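Local coordinates for Ycf54 protein (Thermosynechococcus elongatus, PDB 3HZE) that is of unknown biochemical function but, as a Ycf54 protein, probably assists the oxidative cyclase step of chlorophyll biosynthesis, at residues A[54-57]-A[58-62]; A[73-76]-A[77-80]. All blocks are in the same frame, centred on the assembly; numbering follows the deposited sequence.

Interaction 1 (A[54-57]-A[58-62])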
ATOM      1  N   PHE A  54      -4.720  10.753  -9.272  1.00 26.22           N
ATOM      2  CA  PHE A  54      -4.646  10.589  -7.823  1.00 25.04           C
ATOM      3  C   PHE A  54      -4.429  11.920  -7.108  1.00 26.05           C
ATOM      4  O   PHE A  54      -4.092  11.947  -5.927  1.00 26.15           O
ATOM      5  CB  PHE A  54      -3.515   9.616  -7.486  1.00 23.84           C
ATOM      6  CG  PHE A  54      -3.663   8.271  -8.145  1.00 21.28           C
ATOM      7  CD1 PHE A  54      -4.617   7.364  -7.699  1.00 22.36           C
ATOM      8  CD2 PHE A  54      -2.877   7.926  -9.237  1.00 22.49           C
ATOM      9  CE1 PHE A  54      -4.787   6.129  -8.334  1.00 23.08           C
ATOM     10  CE2 PHE A  54      -3.036   6.694  -9.880  1.00 20.84           C
ATOM     11  CZ  PHE A  54      -3.994   5.795  -9.427  1.00 21.58           C
ATOM     12  N   ALA A  55      -4.639  13.017  -7.829  1.00 26.45           N
ATOM     13  CA  ALA A  55      -4.450  14.361  -7.287  1.00 25.24           C
ATOM     14  C   ALA A  55      -5.183  14.649  -5.977  1.00 24.43           C
ATOM     15  O   ALA A  55      -4.649  15.321  -5.093  1.00 23.37           O
ATOM     16  CB  ALA A  55      -4.849  15.398  -8.337  1.00 25.77           C
ATOM     17  N   GLU A  56      -6.406  14.151  -5.854  1.00 25.00           N
ATOM     18  CA  GLU A  56      -7.198  14.395  -4.657  1.00 27.87           C
ATOM     19  C   GLU A  56      -6.613  13.687  -3.437  1.00 26.22           C
ATOM     20  O   GLU A  56      -6.467  14.284  -2.369  1.00 24.83           O
ATOM     21  CB  GLU A  56      -8.643  13.944  -4.896  1.00 31.44           C
ATOM     22  CG  GLU A  56      -9.682  14.716  -4.098  1.00 38.94           C
ATOM     23  CD  GLU A  56      -9.534  14.527  -2.604  1.00 43.34           C
ATOM     24  OE1 GLU A  56      -9.645  13.370  -2.142  1.00 46.09           O
ATOM     25  OE2 GLU A  56      -9.309  15.531  -1.894  1.00 46.17           O
ATOM     26  N   GLN A  57      -6.267  12.414  -3.595  1.00 25.71           N
ATOM     27  CA  GLN A  57      -5.705  11.655  -2.486  1.00 25.86           C
ATOM     28  C   GLN A  57      -4.331  12.176  -2.094  1.00 23.92           C
ATOM     29  O   GLN A  57      -3.967  12.153  -0.920  1.00 25.51           O
ATOM     30  CB  GLN A  57      -5.631  10.170  -2.838  1.00 27.50           C
ATOM     31  CG  GLN A  57      -6.996   9.554  -3.113  1.00 28.36           C
ATOM     32  CD  GLN A  57      -7.004   8.053  -2.931  1.00 30.24           C
ATOM     33  OE1 GLN A  57      -6.092   7.357  -3.375  1.00 31.14           O
ATOM     34  NE2 GLN A  57      -8.047   7.539  -2.290  1.00 30.92           N
ATOM     35  N   LYS A  58      -3.565  12.650  -3.070  1.00 24.31           N
ATOM     36  CA  LYS A  58      -2.242  13.180  -2.767  1.00 23.28           C
ATOM     37  C   LYS A  58      -2.386  14.424  -1.907  1.00 22.74           C
ATOM     38  O   LYS A  58      -1.579  14.674  -1.017  1.00 22.15           O
ATOM     39  CB  LYS A  58      -1.485  13.546  -4.042  1.00 25.36           C
ATOM     40  CG  LYS A  58      -0.112  14.138  -3.764  1.00 25.55           C
ATOM     41  CD  LYS A  58       0.523  14.717  -5.011  1.00 28.87           C
ATOM     42  CE  LYS A  58       1.864  15.374  -4.685  1.00 31.76           C
ATOM     43  NZ  LYS A  58       2.471  16.056  -5.872  1.00 31.90           N
ATOM     44  N   ALA A  59      -3.424  15.206  -2.174  1.00 22.56           N
ATOM     45  CA  ALA A  59      -3.661  16.427  -1.415  1.00 23.48           C
ATOM     46  C   ALA A  59      -4.098  16.116   0.013  1.00 24.22           C
ATOM     47  O   ALA A  59      -3.679  16.781   0.961  1.00 24.37           O
ATOM     48  CB  ALA A  59      -4.728  17.268  -2.114  1.00 25.12           C
ATOM     49  N   ARG A  60      -4.935  15.095   0.160  1.00 23.40           N
ATOM     50  CA  ARG A  60      -5.446  14.710   1.468  1.00 25.32           C
ATOM     51  C   ARG A  60      -4.466  13.961   2.368  1.00 24.88           C
ATOM     52  O   ARG A  60      -4.485  14.137   3.586  1.00 25.27           O
ATOM     53  CB  ARG A  60      -6.707  13.862   1.305  1.00 28.91           C
ATOM     54  CG  ARG A  60      -7.931  14.633   0.847  1.00 34.28           C
ATOM     55  CD  ARG A  60      -9.117  13.697   0.694  1.00 38.98           C
ATOM     56  NE  ARG A  60      -9.368  12.916   1.903  1.00 42.16           N
ATOM     57  CZ  ARG A  60     -10.345  12.022   2.019  1.00 44.66           C
ATOM     58  NH1 ARG A  60     -11.162  11.799   0.998  1.00 44.84           N
ATOM     59  NH2 ARG A  60     -10.510  11.351   3.152  1.00 44.67           N
ATOM     60  N   CYS A  61      -3.620  13.126   1.781  1.00 23.88           N
ATOM     61  CA  CYS A  61      -2.682  12.349   2.582  1.00 22.80           C
ATOM     62  C   CYS A  61      -1.418  13.107   2.965  1.00 22.17           C
ATOM     63  O   CYS A  61      -0.711  13.616   2.102  1.00 22.44           O
ATOM     64  CB  CYS A  61      -2.302  11.062   1.841  1.00 21.52           C
ATOM     65  SG  CYS A  61      -1.287   9.923   2.820  1.00 22.07           S
ATOM     66  N   PRO A  62      -1.128  13.202   4.274  1.00 22.93           N
ATOM     67  CA  PRO A  62       0.069  13.904   4.745  1.00 23.23           C
ATOM     68  C   PRO A  62       1.329  13.193   4.238  1.00 24.97           C
ATOM     69  O   PRO A  62       1.376  11.959   4.191  1.00 25.27           O
ATOM     70  CB  PRO A  62      -0.067  13.837   6.267  1.00 23.69           C
ATOM     71  CG  PRO A  62      -1.555  13.806   6.477  1.00 24.32           C
ATOM     72  CD  PRO A  62      -2.007  12.837   5.401  1.00 23.13           C
TER

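Interaction 2 (A[73-76]-A[77-80])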
ATOM      1  N   GLN A  73      -8.201  -7.843  -3.160  1.00 14.02           N
ATOM      2  CA  GLN A  73      -9.016  -6.753  -2.642  1.00 13.75           C
ATOM      3  C   GLN A  73      -9.468  -6.914  -1.195  1.00 14.89           C
ATOM      4  O   GLN A  73      -9.532  -5.931  -0.461  1.00 15.33           O
ATOM      5  CB  GLN A  73     -10.235  -6.530  -3.543  1.00 14.67           C
ATOM      6  CG  GLN A  73     -11.201  -5.473  -3.035  1.00 17.59           C
ATOM      7  CD  GLN A  73     -12.269  -5.130  -4.052  1.00 21.42           C
ATOM      8  OE1 GLN A  73     -12.774  -6.004  -4.760  1.00 20.91           O
ATOM      9  NE2 GLN A  73     -12.629  -3.854  -4.124  1.00 23.85           N
ATOM     10  N   GLN A  74      -9.780  -8.138  -0.775  1.00 15.66           N
ATOM     11  CA  GLN A  74     -10.231  -8.347   0.597  1.00 14.98           C
ATOM     12  C   GLN A  74      -9.169  -8.003   1.628  1.00 13.55           C
ATOM     13  O   GLN A  74      -9.496  -7.516   2.704  1.00 11.52           O
ATOM     14  CB  GLN A  74     -10.709  -9.788   0.792  1.00 18.01           C
ATOM     15  CG  GLN A  74     -12.098 -10.040   0.201  1.00 21.92           C
ATOM     16  CD  GLN A  74     -12.186  -9.658  -1.266  1.00 25.11           C
ATOM     17  OE1 GLN A  74     -11.474 -10.213  -2.109  1.00 28.13           O
ATOM     18  NE2 GLN A  74     -13.060  -8.704  -1.581  1.00 27.65           N
ATOM     19  N   PHE A  75      -7.905  -8.257   1.303  1.00 12.89           N
ATOM     20  CA  PHE A  75      -6.824  -7.942   2.228  1.00 11.42           C
ATOM     21  C   PHE A  75      -6.784  -6.434   2.452  1.00 12.20           C
ATOM     22  O   PHE A  75      -6.588  -5.966   3.573  1.00 12.06           O
ATOM     23  CB  PHE A  75      -5.486  -8.418   1.662  1.00 11.69           C
ATOM     24  CG  PHE A  75      -4.306  -8.018   2.490  1.00 10.86           C
ATOM     25  CD1 PHE A  75      -4.226  -8.372   3.837  1.00 10.10           C
ATOM     26  CD2 PHE A  75      -3.279  -7.271   1.933  1.00 12.67           C
ATOM     27  CE1 PHE A  75      -3.130  -7.980   4.615  1.00  8.87           C
ATOM     28  CE2 PHE A  75      -2.176  -6.874   2.705  1.00 11.48           C
ATOM     29  CZ  PHE A  75      -2.105  -7.231   4.046  1.00 10.83           C
ATOM     30  N   ILE A  76      -6.969  -5.679   1.372  1.00 11.48           N
ATOM     31  CA  ILE A  76      -6.957  -4.225   1.451  1.00 12.01           C
ATOM     32  C   ILE A  76      -8.172  -3.739   2.231  1.00 11.52           C
ATOM     33  O   ILE A  76      -8.067  -2.822   3.045  1.00 12.54           O
ATOM     34  CB  ILE A  76      -6.937  -3.602   0.034  1.00 12.32           C
ATOM     35  CG1 ILE A  76      -5.621  -3.969  -0.658  1.00 12.98           C
ATOM     36  CG2 ILE A  76      -7.102  -2.100   0.103  1.00 10.93           C
ATOM     37  CD1 ILE A  76      -4.360  -3.502   0.104  1.00 10.80           C
ATOM     38  N   GLN A  77      -9.329  -4.351   1.988  1.00 11.79           N
ATOM     39  CA  GLN A  77     -10.534  -3.959   2.711  1.00 12.95           C
ATOM     40  C   GLN A  77     -10.339  -4.274   4.194  1.00 11.87           C
ATOM     41  O   GLN A  77     -10.808  -3.543   5.060  1.00 12.87           O
ATOM     42  CB  GLN A  77     -11.764  -4.711   2.181  1.00 15.53           C
ATOM     43  CG  GLN A  77     -12.068  -4.459   0.711  1.00 18.71           C
ATOM     44  CD  GLN A  77     -13.234  -5.296   0.205  1.00 22.01           C
ATOM     45  OE1 GLN A  77     -13.311  -6.498   0.471  1.00 21.50           O
ATOM     46  NE2 GLN A  77     -14.139  -4.667  -0.540  1.00 22.27           N
ATOM     47  N   TRP A  78      -9.646  -5.369   4.483  1.00 11.89           N
ATOM     48  CA  TRP A  78      -9.389  -5.745   5.865  1.00 11.56           C
ATOM     49  C   TRP A  78      -8.506  -4.683   6.537  1.00 11.24           C
ATOM     50  O   TRP A  78      -8.759  -4.278   7.677  1.00 10.39           O
ATOM     51  CB  TRP A  78      -8.709  -7.112   5.916  1.00 12.32           C
ATOM     52  CG  TRP A  78      -8.281  -7.513   7.285  1.00 11.27           C
ATOM     53  CD1 TRP A  78      -9.055  -8.059   8.267  1.00 13.16           C
ATOM     54  CD2 TRP A  78      -6.966  -7.376   7.835  1.00 12.17           C
ATOM     55  NE1 TRP A  78      -8.303  -8.273   9.398  1.00 13.43           N
ATOM     56  CE2 TRP A  78      -7.016  -7.863   9.159  1.00 11.97           C
ATOM     57  CE3 TRP A  78      -5.748  -6.888   7.334  1.00  8.90           C
ATOM     58  CZ2 TRP A  78      -5.893  -7.879   9.993  1.00 13.90           C
ATOM     59  CZ3 TRP A  78      -4.631  -6.905   8.162  1.00 11.21           C
ATOM     60  CH2 TRP A  78      -4.712  -7.398   9.478  1.00 10.87           C
ATOM     61  N   LEU A  79      -7.471  -4.233   5.830  1.00  9.60           N
ATOM     62  CA  LEU A  79      -6.575  -3.204   6.375  1.00 10.66           C
ATOM     63  C   LEU A  79      -7.348  -1.918   6.682  1.00 10.81           C
ATOM     64  O   LEU A  79      -7.119  -1.284   7.704  1.00 11.00           O
ATOM     65  CB  LEU A  79      -5.436  -2.904   5.386  1.00  9.39           C
ATOM     66  CG  LEU A  79      -4.259  -3.891   5.361  1.00 10.45           C
ATOM     67  CD1 LEU A  79      -3.310  -3.535   4.220  1.00 12.84           C
ATOM     68  CD2 LEU A  79      -3.518  -3.841   6.695  1.00 10.89           C
ATOM     69  N   LYS A  80      -8.263  -1.539   5.794  1.00 12.72           N
ATOM     70  CA  LYS A  80      -9.056  -0.331   5.998  1.00 13.85           C
ATOM     71  C   LYS A  80      -9.920  -0.498   7.256  1.00 14.77           C
ATOM     72  O   LYS A  80     -10.038   0.423   8.062  1.00 12.43           O
ATOM     73  CB  LYS A  80      -9.933  -0.068   4.771  1.00 17.63           C
ATOM     74  CG  LYS A  80     -10.332   1.399   4.570  1.00 24.85           C
ATOM     75  CD  LYS A  80     -11.261   1.896   5.651  1.00 30.14           C
ATOM     76  CE  LYS A  80     -11.582   3.379   5.463  1.00 34.42           C
ATOM     77  NZ  LYS A  80     -12.376   3.921   6.608  1.00 35.10           N
TER

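Interaction 1 (A[54-57]-A[58-62])
The short helix 55-60 holds itself together through i to i+4 contacts, of which E56 with R60 is the one between charged side chains. F54, at the N-cap position, opens the backbone series by accepting K58 N on its O at 3.0 Å. R60 N then donates to E56 O over 3.1 Å, and C61 N to Q57 O over 2.9 Å, the last bond falling just where C61 leaves helical geometry. E56 starts out with CG opposite its backbone N (chi1 -151°), and the bend that follows at chi2 swings the carboxylate over the aliphatic part of R60. There E56 OE2 lies 3.2 Å from R60 CG; E56 OE1 to R60 CD, at 2.9 Å, is so tight that the exact placing of the two side chains is doubtful. The bend at chi3 (54°) turns R60 NH1 to the side of E56, but the salt bridge from E56 OE1 to NH1 stays long at 3.8 Å. Such a loose pair suits an exposed surface, as do the small A55 and A59. K58, fully extended, reaches E50 in a salt bridge, and F54 meets F48 edge-to-face. Q57 reaches inward on an extended chain, its OE1 hydrogen-bonded to Y6 OH and its NE2 to M88 O; with F54 on Y6 and C61 on L87 and L8, it seats the helix against strands 3-10 and 87-92.

Interaction 2 (A[73-76]-A[77-80])
Q77 leans back over the preceding turn toward Q73 and Q74. Its CB sits 3.6 Å from Q74 O, and CG, lying opposite the carbonyl carbon (chi1 -61°), passes 3.2 Å from Q73 O, the same oxygen that accepts Q77 N. CD then lies 3.8 Å from Q73 CG, and the Q77 and Q73 amides stack with planes 25° apart. At the tip, OE1 takes a weak hydrogen bond of 3.0 Å from Q74 NE2, whose amide stands nearly at right angles to it, while Q77 NE2 lies over the Q73 side chain, 3.9 Å from Q73 CG. Cutting Q77 back to an alanine removes the amide, and is likely to leave Q74 NE2 without this acceptor and the Q73 amide without its stacking partner. Glutamine suits this partly exposed flank, being long and polar yet uncharged. The buried flank carries F75, I76 and L79 instead: L79 CD1 rests over one face of the F75 ring, 4.2 Å from its centroid in a CH-pi contact. W78, more exposed, meets that ring rim to rim, CE3 to F75 CE1 at 3.9 Å. With I76 and L79 turned onto strands 3-10 and 65-70, this is the pattern of an amphipathic helix laid on an antiparallel sheet.

How the interactions relate
Interaction 1 comes first along the chain, on helix 55-60; strand 65-70 follows, then interaction 2 on helix 73-83. Their centres are 20 Å apart and their nearest atoms about 8 Å, without touching, because the four-stranded antiparallel sheet lies between them. The longer helix links strands 65-70 and 87-92, parallel to each other, in a beta-alpha-beta crossover, and the strand order 2-3-1-4 is that of a ferredoxin-like fold. Helix 55-60, inserted between strands 40-44 and 65-70, packs on the other face, against strands 3-10 and 87-92. Strand 3-10 is thus packed from both faces, Y6 and L8 by helix 55-60, Y5 and I7 by helix 73-83, and the two helices are joined through the sheet.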